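Amidohydrolase (Thermotoga maritima, PDB 3OOQ) probably acts as a hydrolase of the metal-dependent amidohydrolase family, possibly opening cyclic amides as an allantoinase does. Local coordinates at residues 63-68 against 306-311; 68-73 against 96-101; 115-120 against 130-135. All blocks are in the same frame, centred on the assembly; numbering follows the deposited sequence.

Interaction 1. Residues 63-68 against 306-311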
ATOM      1  N   HIS F  63      -7.907  11.079  37.464  1.00 21.89           N
ATOM      2  CA  HIS F  63      -7.395  10.684  36.136  1.00 21.77           C
ATOM      3  C   HIS F  63      -8.535  10.634  35.134  1.00 21.48           C
ATOM      4  O   HIS F  63      -9.364   9.725  35.176  1.00 20.61           O
ATOM      5  CB  HIS F  63      -6.683   9.325  36.208  1.00 22.09           C
ATOM      6  CG  HIS F  63      -5.971   8.937  34.944  1.00 25.53           C
ATOM      7  ND1 HIS F  63      -6.640   8.601  33.782  1.00 23.95           N
ATOM      8  CD2 HIS F  63      -4.649   8.845  34.657  1.00 23.10           C
ATOM      9  CE1 HIS F  63      -5.763   8.296  32.843  1.00 23.84           C
ATOM     10  NE2 HIS F  63      -4.550   8.442  33.343  1.00 25.56           N
ATOM     11  N   SER F  64      -8.566  11.602  34.220  1.00 21.67           N
ATOM     12  CA  SER F  64      -9.718  11.737  33.334  1.00 22.01           C
ATOM     13  C   SER F  64      -9.356  12.224  31.941  1.00 22.08           C
ATOM     14  O   SER F  64      -8.380  12.962  31.757  1.00 22.31           O
ATOM     15  CB  SER F  64     -10.719  12.729  33.943  1.00 21.39           C
ATOM     16  OG  SER F  64     -11.992  12.565  33.359  1.00 21.91           O
ATOM     17  N   HIS F  65     -10.189  11.866  30.974  1.00 21.99           N
ATOM     18  CA  HIS F  65     -10.067  12.443  29.644  1.00 22.74           C
ATOM     19  C   HIS F  65     -11.290  13.272  29.242  1.00 21.75           C
ATOM     20  O   HIS F  65     -11.439  13.628  28.089  1.00 21.53           O
ATOM     21  CB  HIS F  65      -9.724  11.362  28.617  1.00 24.97           C
ATOM     22  CG  HIS F  65      -8.662  10.413  29.087  1.00 29.30           C
ATOM     23  ND1 HIS F  65      -7.350  10.797  29.269  1.00 27.18           N
ATOM     24  CD2 HIS F  65      -8.727   9.110  29.454  1.00 27.45           C
ATOM     25  CE1 HIS F  65      -6.644   9.766  29.698  1.00 28.89           C
ATOM     26  NE2 HIS F  65      -7.454   8.728  29.821  1.00 29.75           N
ATOM     27  N   ILE F  66     -12.136  13.628  30.212  1.00 21.37           N
ATOM     28  CA  ILE F  66     -13.274  14.512  29.939  1.00 20.27           C
ATOM     29  C   ILE F  66     -12.784  15.794  29.272  1.00 19.86           C
ATOM     30  O   ILE F  66     -11.699  16.293  29.579  1.00 20.09           O
ATOM     31  CB  ILE F  66     -14.125  14.804  31.205  1.00 20.53           C
ATOM     32  CG1 ILE F  66     -15.482  15.415  30.808  1.00 18.40           C
ATOM     33  CG2 ILE F  66     -13.350  15.714  32.213  1.00 18.44           C
ATOM     34  CD1 ILE F  66     -16.604  15.182  31.815  1.00 20.52           C
ATOM     35  N   GLY F  67     -13.563  16.310  28.332  1.00 21.30           N
ATOM     36  CA  GLY F  67     -13.167  17.498  27.594  1.00 22.38           C
ATOM     37  C   GLY F  67     -12.167  17.222  26.481  1.00 23.71           C
ATOM     38  O   GLY F  67     -12.114  17.976  25.504  1.00 24.61           O
ATOM     39  N   LEU F  68     -11.370  16.162  26.622  1.00 24.40           N
ATOM     40  CA  LEU F  68     -10.408  15.758  25.574  1.00 25.82           C
ATOM     41  C   LEU F  68     -11.032  14.878  24.493  1.00 26.56           C
ATOM     42  O   LEU F  68     -10.680  14.977  23.312  1.00 27.28           O
ATOM     43  CB  LEU F  68      -9.204  15.003  26.168  1.00 26.33           C
ATOM     44  CG  LEU F  68      -8.150  15.741  26.983  1.00 26.50           C
ATOM     45  CD1 LEU F  68      -6.988  14.802  27.265  1.00 26.87           C
ATOM     46  CD2 LEU F  68      -7.632  16.926  26.205  1.00 27.60           C
ATOM     47  N   ASP F 306     -11.819   6.773  34.607  1.00 22.93           N
ATOM     48  CA  ASP F 306     -11.055   6.847  33.344  1.00 24.14           C
ATOM     49  C   ASP F 306     -11.956   7.336  32.204  1.00 24.31           C
ATOM     50  O   ASP F 306     -11.886   6.831  31.069  1.00 25.53           O
ATOM     51  CB  ASP F 306     -10.455   5.488  32.983  1.00 24.73           C
ATOM     52  CG  ASP F 306      -9.338   5.587  31.943  1.00 23.78           C
ATOM     53  OD1 ASP F 306      -8.790   6.685  31.725  1.00 25.58           O
ATOM     54  OD2 ASP F 306      -9.003   4.545  31.359  1.00 24.90           O
ATOM     55  N   HIS F 307     -12.794   8.325  32.500  1.00 22.98           N
ATOM     56  CA  HIS F 307     -13.748   8.842  31.511  1.00 22.12           C
ATOM     57  C   HIS F 307     -13.021   9.088  30.182  1.00 22.42           C
ATOM     58  O   HIS F 307     -11.994   9.753  30.190  1.00 22.76           O
ATOM     59  CB  HIS F 307     -14.388  10.129  32.039  1.00 20.32           C
ATOM     60  CG  HIS F 307     -15.350  10.767  31.088  1.00 19.20           C
ATOM     61  ND1 HIS F 307     -16.717  10.700  31.259  1.00 19.86           N
ATOM     62  CD2 HIS F 307     -15.141  11.503  29.971  1.00 18.59           C
ATOM     63  CE1 HIS F 307     -17.311  11.371  30.286  1.00 19.25           C
ATOM     64  NE2 HIS F 307     -16.377  11.870  29.493  1.00 20.30           N
ATOM     65  N   PRO F 308     -13.565   8.598  29.032  1.00 22.89           N
ATOM     66  CA  PRO F 308     -14.889   8.031  28.742  1.00 23.29           C
ATOM     67  C   PRO F 308     -15.139   6.526  28.953  1.00 23.24           C
ATOM     68  O   PRO F 308     -16.242   6.060  28.667  1.00 23.74           O
ATOM     69  CB  PRO F 308     -15.081   8.375  27.261  1.00 23.66           C
ATOM     70  CG  PRO F 308     -13.693   8.251  26.698  1.00 21.91           C
ATOM     71  CD  PRO F 308     -12.837   8.895  27.778  1.00 23.07           C
ATOM     72  N   VAL F 309     -14.168   5.782  29.465  1.00 22.99           N
ATOM     73  CA  VAL F 309     -14.354   4.340  29.658  1.00 22.67           C
ATOM     74  C   VAL F 309     -15.606   4.084  30.509  1.00 22.92           C
ATOM     75  O   VAL F 309     -16.433   3.230  30.158  1.00 22.76           O
ATOM     76  CB  VAL F 309     -13.096   3.655  30.242  1.00 21.80           C
ATOM     77  CG1 VAL F 309     -13.396   2.206  30.586  1.00 24.71           C
ATOM     78  CG2 VAL F 309     -11.913   3.749  29.239  1.00 24.40           C
ATOM     79  N   ILE F 310     -15.729   4.843  31.600  1.00 22.55           N
ATOM     80  CA  ILE F 310     -16.968   4.968  32.371  1.00 23.55           C
ATOM     81  C   ILE F 310     -17.312   6.446  32.416  1.00 23.60           C
ATOM     82  O   ILE F 310     -16.455   7.272  32.733  1.00 24.36           O
ATOM     83  CB  ILE F 310     -16.825   4.433  33.827  1.00 24.83           C
ATOM     84  CG1 ILE F 310     -16.367   2.961  33.817  1.00 20.05           C
ATOM     85  CG2 ILE F 310     -18.131   4.609  34.628  1.00 19.26           C
ATOM     86  CD1 ILE F 310     -15.722   2.536  35.133  1.00 25.83           C
ATOM     87  N   PRO F 311     -18.560   6.805  32.072  1.00 23.45           N
ATOM     88  CA  PRO F 311     -18.844   8.235  32.085  1.00 23.28           C
ATOM     89  C   PRO F 311     -18.676   8.794  33.503  1.00 24.00           C
ATOM     90  O   PRO F 311     -19.062   8.155  34.473  1.00 23.99           O
ATOM     91  CB  PRO F 311     -20.301   8.323  31.626  1.00 23.42           C
ATOM     92  CG  PRO F 311     -20.536   7.069  30.847  1.00 27.20           C
ATOM     93  CD  PRO F 311     -19.662   6.012  31.496  1.00 23.09           C
TER
HETATM   94  O   HOH W   1     -12.117  10.046  34.965  1.00 16.06           O
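His63 and His65 form the His-x-His motif at the end of strand 54-64, and Asp306 lies in the loop after strand 301-303. In TIM-barrel amidohydrolases such histidines and an aspartate after the last barrel strand usually face a metal centre, so this contact probably belongs to the active site. Asp306 enters with OD1. This oxygen lies 3.1 Å from His65 NE2. It is also 3.5 Å from His63 ND1, at the edge of that ring and near its plane. The Asp306 and His63 side chains lie side by side and point the same way, with carboxylate and ring planes 68° apart.

The backbones also meet. His65 N donates to His307 O at 2.9 Å, in the carbonyl plane but with a bent N-H...O angle of 140°. A water ties the same strand end to the loop. It donates to His63 O, accepts from His307 N at 3.1 Å and bonds to Ser64 OG. Ile66 covers His307: its CD1 makes a CH-pi contact over the ring face, 4.2 Å from the centroid. The opposite face carries Pro308 CB, from the residue that follows a cis peptide bond. His307 ND1 bonds to Leu312 N, and Phe277 of the second subunit meets the ring with its plane steeply turned.

His63 NE2 is hydrogen-bonded to Lys151 NZ, and His65 ND1 to Val118 O. In each of these two rings one nitrogen lies near OD1 and the other is bonded elsewhere. These outer bonds would help to set the turn of both rings beside the carboxylate.

Interaction 2. Residues 68-73 against 96-101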
ATOM      1  N   LEU F  68     -11.370  16.162  26.622  1.00 24.40           N
ATOM      2  CA  LEU F  68     -10.408  15.758  25.574  1.00 25.82           C
ATOM      3  C   LEU F  68     -11.032  14.878  24.493  1.00 26.56           C
ATOM      4  O   LEU F  68     -10.680  14.977  23.312  1.00 27.28           O
ATOM      5  CB  LEU F  68      -9.204  15.003  26.168  1.00 26.33           C
ATOM      6  CG  LEU F  68      -8.150  15.741  26.983  1.00 26.50           C
ATOM      7  CD1 LEU F  68      -6.988  14.802  27.265  1.00 26.87           C
ATOM      8  CD2 LEU F  68      -7.632  16.926  26.205  1.00 27.60           C
ATOM      9  N   PHE F  69     -11.915  13.988  24.925  1.00 26.66           N
ATOM     10  CA  PHE F  69     -12.599  13.054  24.057  1.00 27.75           C
ATOM     11  C   PHE F  69     -14.067  13.479  24.111  1.00 26.20           C
ATOM     12  O   PHE F  69     -14.839  12.955  24.907  1.00 26.79           O
ATOM     13  CB  PHE F  69     -12.374  11.646  24.629  1.00 30.22           C
ATOM     14  CG  PHE F  69     -12.817  10.521  23.743  1.00 49.43           C
ATOM     15  CD1 PHE F  69     -13.943  10.635  22.934  1.00 32.78           C
ATOM     16  CD2 PHE F  69     -12.121   9.308  23.758  1.00 32.88           C
ATOM     17  CE1 PHE F  69     -14.364   9.576  22.121  1.00 49.94           C
ATOM     18  CE2 PHE F  69     -12.537   8.238  22.960  1.00 49.62           C
ATOM     19  CZ  PHE F  69     -13.661   8.377  22.140  1.00 33.70           C
ATOM     20  N   GLU F  70     -14.428  14.471  23.303  1.00 25.11           N
ATOM     21  CA  GLU F  70     -15.761  15.106  23.366  1.00 25.30           C
ATOM     22  C   GLU F  70     -16.867  14.060  23.230  1.00 24.58           C
ATOM     23  O   GLU F  70     -16.735  13.107  22.441  1.00 24.54           O
ATOM     24  CB  GLU F  70     -15.915  16.175  22.254  1.00 25.98           C
ATOM     25  CG  GLU F  70     -17.237  16.976  22.330  1.00 26.67           C
ATOM     26  CD  GLU F  70     -17.494  17.936  21.162  1.00 26.51           C
ATOM     27  OE1 GLU F  70     -16.632  18.133  20.276  1.00 26.71           O
ATOM     28  OE2 GLU F  70     -18.597  18.516  21.143  1.00 27.79           O
ATOM     29  N   GLU F  71     -17.941  14.222  23.994  1.00 23.24           N
ATOM     30  CA  GLU F  71     -19.034  13.264  23.951  1.00 22.95           C
ATOM     31  C   GLU F  71     -19.999  13.558  22.806  1.00 23.23           C
ATOM     32  O   GLU F  71     -20.237  14.713  22.460  1.00 23.42           O
ATOM     33  CB  GLU F  71     -19.784  13.194  25.291  1.00 22.87           C
ATOM     34  CG  GLU F  71     -20.890  12.097  25.330  1.00 22.30           C
ATOM     35  CD  GLU F  71     -21.388  11.776  26.745  1.00 22.80           C
ATOM     36  OE1 GLU F  71     -21.238  12.633  27.639  1.00 23.08           O
ATOM     37  OE2 GLU F  71     -21.942  10.669  26.973  1.00 22.89           O
ATOM     38  N   GLY F  72     -20.529  12.486  22.218  1.00 23.56           N
ATOM     39  CA  GLY F  72     -21.561  12.565  21.200  1.00 24.17           C
ATOM     40  C   GLY F  72     -21.106  13.013  19.817  1.00 24.53           C
ATOM     41  O   GLY F  72     -21.904  13.585  19.075  1.00 24.34           O
ATOM     42  N   VAL F  73     -19.843  12.757  19.464  1.00 25.01           N
ATOM     43  CA  VAL F  73     -19.322  13.174  18.146  1.00 26.22           C
ATOM     44  C   VAL F  73     -18.510  12.130  17.350  1.00 27.68           C
ATOM     45  O   VAL F  73     -18.326  12.287  16.142  1.00 28.16           O
ATOM     46  CB  VAL F  73     -18.465  14.457  18.243  1.00 25.69           C
ATOM     47  CG1 VAL F  73     -19.308  15.646  18.740  1.00 24.62           C
ATOM     48  CG2 VAL F  73     -17.251  14.221  19.121  1.00 22.44           C
ATOM     49  N   GLY F  96      -6.015  20.627  24.706  1.00 23.08           N
ATOM     50  CA  GLY F  96      -7.015  19.841  23.986  1.00 23.46           C
ATOM     51  C   GLY F  96      -8.372  19.860  24.674  1.00 24.32           C
ATOM     52  O   GLY F  96      -9.348  19.299  24.155  1.00 25.15           O
ATOM     53  N   PHE F  97      -8.433  20.504  25.841  1.00 23.75           N
ATOM     54  CA  PHE F  97      -9.626  20.510  26.693  1.00 23.78           C
ATOM     55  C   PHE F  97     -10.719  21.479  26.205  1.00 24.26           C
ATOM     56  O   PHE F  97     -10.474  22.673  26.076  1.00 25.56           O
ATOM     57  CB  PHE F  97      -9.228  20.840  28.143  1.00 23.44           C
ATOM     58  CG  PHE F  97     -10.395  20.933  29.092  1.00 23.96           C
ATOM     59  CD1 PHE F  97     -10.995  19.782  29.602  1.00 23.88           C
ATOM     60  CD2 PHE F  97     -10.891  22.177  29.490  1.00 24.30           C
ATOM     61  CE1 PHE F  97     -12.091  19.864  30.460  1.00 23.30           C
ATOM     62  CE2 PHE F  97     -11.986  22.268  30.370  1.00 23.98           C
ATOM     63  CZ  PHE F  97     -12.584  21.109  30.851  1.00 23.76           C
ATOM     64  N   ASN F  98     -11.916  20.946  25.971  1.00 23.43           N
ATOM     65  CA  ASN F  98     -13.093  21.705  25.528  1.00 23.35           C
ATOM     66  C   ASN F  98     -14.127  21.848  26.662  1.00 22.95           C
ATOM     67  O   ASN F  98     -14.849  20.898  26.964  1.00 22.04           O
ATOM     68  CB  ASN F  98     -13.715  20.962  24.323  1.00 23.39           C
ATOM     69  CG  ASN F  98     -15.071  21.507  23.900  1.00 32.44           C
ATOM     70  OD1 ASN F  98     -15.528  22.557  24.364  1.00 24.16           O
ATOM     71  ND2 ASN F  98     -15.729  20.777  22.999  1.00 24.25           N
ATOM     72  N   PRO F  99     -14.216  23.044  27.281  1.00 23.85           N
ATOM     73  CA  PRO F  99     -15.140  23.218  28.423  1.00 24.45           C
ATOM     74  C   PRO F  99     -16.630  23.089  28.053  1.00 24.33           C
ATOM     75  O   PRO F  99     -17.471  22.932  28.941  1.00 23.37           O
ATOM     76  CB  PRO F  99     -14.825  24.635  28.932  1.00 24.87           C
ATOM     77  CG  PRO F  99     -13.450  24.967  28.353  1.00 31.34           C
ATOM     78  CD  PRO F  99     -13.412  24.259  27.027  1.00 24.06           C
ATOM     79  N   GLN F 100     -16.950  23.112  26.758  1.00 24.76           N
ATOM     80  CA  GLN F 100     -18.333  22.911  26.320  1.00 25.77           C
ATOM     81  C   GLN F 100     -18.692  21.460  26.024  1.00 25.00           C
ATOM     82  O   GLN F 100     -19.796  21.189  25.557  1.00 25.78           O
ATOM     83  CB  GLN F 100     -18.654  23.754  25.093  1.00 27.43           C
ATOM     84  CG  GLN F 100     -18.192  25.195  25.188  1.00 32.94           C
ATOM     85  CD  GLN F 100     -18.411  25.900  23.870  1.00 29.81           C
ATOM     86  OE1 GLN F 100     -19.512  26.399  23.603  1.00 33.25           O
ATOM     87  NE2 GLN F 100     -17.377  25.903  23.012  1.00 32.85           N
ATOM     88  N   ASP F 101     -17.765  20.532  26.253  1.00 23.35           N
ATOM     89  CA  ASP F 101     -18.065  19.117  26.081  1.00 22.89           C
ATOM     90  C   ASP F 101     -19.342  18.851  26.887  1.00 23.22           C
ATOM     91  O   ASP F 101     -19.394  19.189  28.061  1.00 24.09           O
ATOM     92  CB  ASP F 101     -16.881  18.284  26.598  1.00 22.62           C
ATOM     93  CG  ASP F 101     -17.121  16.774  26.569  1.00 25.01           C
ATOM     94  OD1 ASP F 101     -18.183  16.279  26.121  1.00 22.59           O
ATOM     95  OD2 ASP F 101     -16.204  16.068  27.029  1.00 22.49           O
TER
HETATM   96  O   HOH W   2     -16.114  13.586  27.180  1.00 16.06           O
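Leu68 and Phe97 bring their CA atoms to 4.9 Å, and Glu70 and Asp101 follow at 5.4 Å, where two parts of the long connection between strand 54-64 and helix 103-108 pass each other. Residues 98-101 form a type I beta turn that leads toward the helix. Within it Asn98 OD1 accepts from Gln100 N, an Asx turn.

Asp101 carries the contact. Its CG is anti to the backbone N (chi1 176°), which brings the carboxylate carbon close to Glu71 N. OD1 accepts from Glu71 N at 3.0 Å. The bond is nearly straight, at 168°, yet the donor sits above the carboxylate plane. OD1 also caps Ala103 N at the start of the helix. OD2 accepts from Gly67 N. An alanine here would probably leave the N-H groups of Gly67, Glu71 and Ala103 without this acceptor and weaken the hold of residues 67-71 on the start of the helix.

Glu70 adds a looser contact: its CD lies 3.8 Å from Asn98 ND2, with carboxylate and amide planes 81° apart. Glu71 turns its carboxylate elsewhere, in salt bridges to Arg106 and to Arg278 of the second subunit. At the other end Leu68 CD2 rests 3.4 Å from Gly96 C.

Interaction 3. Residues 115-120 against 130-135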
ATOM      1  N   VAL F 115     -11.207  17.541  38.256  1.00 20.87           N
ATOM      2  CA  VAL F 115     -10.556  16.380  37.655  1.00 20.64           C
ATOM      3  C   VAL F 115      -9.143  16.743  37.236  1.00 21.22           C
ATOM      4  O   VAL F 115      -8.842  17.904  36.934  1.00 21.41           O
ATOM      5  CB  VAL F 115     -11.320  15.849  36.374  1.00 20.71           C
ATOM      6  CG1 VAL F 115     -12.791  15.550  36.672  1.00 23.51           C
ATOM      7  CG2 VAL F 115     -11.254  16.878  35.247  1.00 23.29           C
HETATM    8  N   MSE F 116      -8.270  15.752  37.214  1.00 23.05           N
HETATM    9  CA  MSE F 116      -7.079  15.893  36.403  1.00 25.64           C
HETATM   10  C   MSE F 116      -7.347  15.402  34.969  1.00 23.84           C
HETATM   11  O   MSE F 116      -7.680  14.235  34.737  1.00 22.66           O
HETATM   12  CB  MSE F 116      -5.850  15.213  36.984  1.00 30.44           C
HETATM   13  CG  MSE F 116      -4.593  15.837  36.331  1.00 20.94           C
HETATM   14 SE   MSE F 116      -2.972  15.004  36.659  1.00 39.63          SE
HETATM   15  CE  MSE F 116      -3.413  13.158  36.128  1.00 22.10           C
ATOM     16  N   ILE F 117      -7.230  16.329  34.023  1.00 22.71           N
ATOM     17  CA  ILE F 117      -7.260  15.980  32.621  1.00 21.96           C
ATOM     18  C   ILE F 117      -5.843  15.593  32.236  1.00 21.29           C
ATOM     19  O   ILE F 117      -4.870  16.270  32.608  1.00 21.60           O
ATOM     20  CB  ILE F 117      -7.792  17.130  31.736  1.00 23.04           C
ATOM     21  CG1 ILE F 117      -7.052  18.439  32.041  1.00 26.24           C
ATOM     22  CG2 ILE F 117      -9.306  17.248  31.917  1.00 26.43           C
ATOM     23  CD1 ILE F 117      -7.300  19.583  31.049  1.00 24.26           C
ATOM     24  N   VAL F 118      -5.724  14.488  31.511  1.00 20.67           N
ATOM     25  CA  VAL F 118      -4.428  13.889  31.216  1.00 20.01           C
ATOM     26  C   VAL F 118      -4.488  13.234  29.810  1.00 19.84           C
ATOM     27  O   VAL F 118      -5.557  12.775  29.389  1.00 19.87           O
ATOM     28  CB  VAL F 118      -4.074  12.898  32.363  1.00 20.33           C
ATOM     29  CG1 VAL F 118      -5.040  11.704  32.411  1.00 19.58           C
ATOM     30  CG2 VAL F 118      -2.652  12.438  32.325  1.00 19.42           C
ATOM     31  N   PRO F 119      -3.356  13.203  29.077  1.00 20.12           N
ATOM     32  CA  PRO F 119      -3.339  12.364  27.881  1.00 20.08           C
ATOM     33  C   PRO F 119      -3.596  10.881  28.226  1.00 20.52           C
ATOM     34  O   PRO F 119      -3.480  10.464  29.399  1.00 20.19           O
ATOM     35  CB  PRO F 119      -1.912  12.539  27.337  1.00 20.22           C
ATOM     36  CG  PRO F 119      -1.396  13.806  27.921  1.00 19.57           C
ATOM     37  CD  PRO F 119      -2.069  13.905  29.284  1.00 20.55           C
ATOM     38  N   GLY F 120      -3.960  10.101  27.209  1.00 20.45           N
ATOM     39  CA  GLY F 120      -4.178   8.666  27.349  1.00 20.83           C
ATOM     40  C   GLY F 120      -2.879   7.857  27.393  1.00 22.05           C
ATOM     41  O   GLY F 120      -1.811   8.362  27.769  1.00 22.68           O
ATOM     42  N   SER F 130      -3.216  18.423  33.925  1.00 19.06           N
ATOM     43  CA  SER F 130      -3.565  19.630  34.656  1.00 19.58           C
ATOM     44  C   SER F 130      -4.787  19.316  35.486  1.00 20.64           C
ATOM     45  O   SER F 130      -5.637  18.553  35.052  1.00 21.26           O
ATOM     46  CB  SER F 130      -3.947  20.759  33.682  1.00 19.56           C
ATOM     47  OG  SER F 130      -2.824  21.257  32.976  1.00 28.64           O
ATOM     48  N   VAL F 131      -4.904  19.917  36.668  1.00 20.77           N
ATOM     49  CA  VAL F 131      -6.122  19.794  37.458  1.00 20.10           C
ATOM     50  C   VAL F 131      -6.999  20.990  37.161  1.00 20.51           C
ATOM     51  O   VAL F 131      -6.548  22.133  37.203  1.00 20.55           O
ATOM     52  CB  VAL F 131      -5.851  19.738  38.982  1.00 20.87           C
ATOM     53  CG1 VAL F 131      -7.178  19.550  39.736  1.00 18.21           C
ATOM     54  CG2 VAL F 131      -4.853  18.633  39.316  1.00 17.15           C
ATOM     55  N   ILE F 132      -8.259  20.733  36.844  1.00 21.48           N
ATOM     56  CA  ILE F 132      -9.179  21.809  36.542  1.00 22.59           C
ATOM     57  C   ILE F 132     -10.474  21.620  37.315  1.00 22.74           C
ATOM     58  O   ILE F 132     -10.763  20.529  37.822  1.00 21.87           O
ATOM     59  CB  ILE F 132      -9.462  21.928  35.003  1.00 23.77           C
ATOM     60  CG1 ILE F 132     -10.098  20.646  34.444  1.00 19.13           C
ATOM     61  CG2 ILE F 132      -8.177  22.243  34.227  1.00 19.24           C
ATOM     62  CD1 ILE F 132     -11.565  20.740  34.202  1.00 25.09           C
ATOM     63  N   LYS F 133     -11.246  22.695  37.399  1.00 23.68           N
ATOM     64  CA  LYS F 133     -12.592  22.643  37.960  1.00 24.24           C
ATOM     65  C   LYS F 133     -13.559  23.040  36.868  1.00 24.01           C
ATOM     66  O   LYS F 133     -13.195  23.815  35.995  1.00 24.15           O
ATOM     67  CB  LYS F 133     -12.738  23.648  39.090  1.00 24.58           C
ATOM     68  CG  LYS F 133     -11.900  23.377  40.296  1.00 25.91           C
ATOM     69  CD  LYS F 133     -12.423  24.237  41.438  1.00 24.96           C
ATOM     70  CE  LYS F 133     -11.460  24.241  42.583  1.00 25.88           C
ATOM     71  NZ  LYS F 133     -12.090  24.921  43.734  1.00 25.40           N
ATOM     72  N   PHE F 134     -14.790  22.529  36.934  1.00 23.84           N
ATOM     73  CA  PHE F 134     -15.806  22.813  35.917  1.00 23.48           C
ATOM     74  C   PHE F 134     -16.505  24.145  36.206  1.00 24.86           C
ATOM     75  O   PHE F 134     -17.725  24.183  36.336  1.00 24.89           O
ATOM     76  CB  PHE F 134     -16.853  21.684  35.863  1.00 22.30           C
ATOM     77  CG  PHE F 134     -16.285  20.312  35.590  1.00 23.50           C
ATOM     78  CD1 PHE F 134     -15.316  20.113  34.600  1.00 20.47           C
ATOM     79  CD2 PHE F 134     -16.773  19.203  36.281  1.00 21.00           C
ATOM     80  CE1 PHE F 134     -14.794  18.835  34.343  1.00 22.55           C
ATOM     81  CE2 PHE F 134     -16.259  17.922  36.029  1.00 23.43           C
ATOM     82  CZ  PHE F 134     -15.263  17.744  35.046  1.00 19.99           C
ATOM     83  N   ARG F 135     -15.728  25.227  36.304  1.00 26.50           N
ATOM     84  CA  ARG F 135     -16.247  26.519  36.739  1.00 28.97           C
ATOM     85  C   ARG F 135     -16.611  27.520  35.632  1.00 29.83           C
ATOM     86  O   ARG F 135     -17.329  28.480  35.901  1.00 30.68           O
ATOM     87  CB  ARG F 135     -15.322  27.193  37.785  1.00 30.80           C
ATOM     88  CG  ARG F 135     -13.830  27.102  37.489  1.00 45.77           C
ATOM     89  CD  ARG F 135     -13.003  28.120  38.291  1.00 34.07           C
ATOM     90  NE  ARG F 135     -12.432  27.641  39.554  1.00 45.72           N
ATOM     91  CZ  ARG F 135     -11.124  27.600  39.848  1.00 35.43           C
ATOM     92  NH1 ARG F 135     -10.205  27.988  38.975  1.00 45.38           N
ATOM     93  NH2 ARG F 135     -10.730  27.166  41.040  1.00 45.55           N
TER
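Ile117 and Ser130 pair across the beta hairpin of strands 112-117 and 125-133, as do Val115 and Ile132 two residues away. Both are antiparallel hydrogen-bonded pairs, and the short strand segments run at 132° to each other. Val115 N donates to Ile132 O at 3.1 Å, and Ile132 N returns a bond to Val115 O at 2.9 Å. Ile117 N reaches Ser130 O at 2.9 Å with a bent angle of 139°, and Ser130 N donates to Ile117 O at 3.0 Å. Met116 and Val131 form the non-hydrogen-bonded pair between them.

The Ile117 side chain shows how one face is filled. Its CB lies 4.2 Å from Ser130 O. The first torsion (chi1 51°) sets CG1 between the backbone N and the carbonyl carbon, the crowded position, and brings CG1 to 3.3 Å from the same oxygen. At the tip, CD1 meets Ile132 CG2 at 4.2 Å, and Phe97 also packs on this side chain. Val115 points to the same face. Its CG2 lies against Ile132 CD1, and its CG1 comes to 3.7 Å from Phe134 CZ. Phe134, the centre of an inverse gamma turn, crosses Val115 at about a right angle.

On the other face the selenomethionine at Met116 touches Val131 CG2 with its CG, and the chain beyond CG turns away from strand 125-133. Both side chains pack on Ala148 of strand 143-153. The backbone N-H and C=O groups of Val115, Ile117, Ser130 and Ile132 pair with each other in the buried hairpin. One face is covered mainly by the apolar side chains of Val115, Ile117, Ile132 and Phe134.

How the interactions relate
All three contacts lie in the part of the chain that belongs to the amidohydrolase family. The centres of interactions 1 and 2 are about 10 Å apart, as are those of 1 and 3; those of 2 and 3 are about 12 Å apart. Interaction 1 spans the longest stretch of chain, and the other two fall within it, interaction 2 before interaction 3. Strands 54-64 and 112-117 are neighbours in one sheet, so interactions 1 and 3 share it. Leu68 belongs to both interactions 1 and 2. Phe97 of interaction 2 packs on Ile117 and Ile132 of interaction 3. The connection after strand 54-64 thus touches the probable active-site residues, the hairpin and neighbouring subunits.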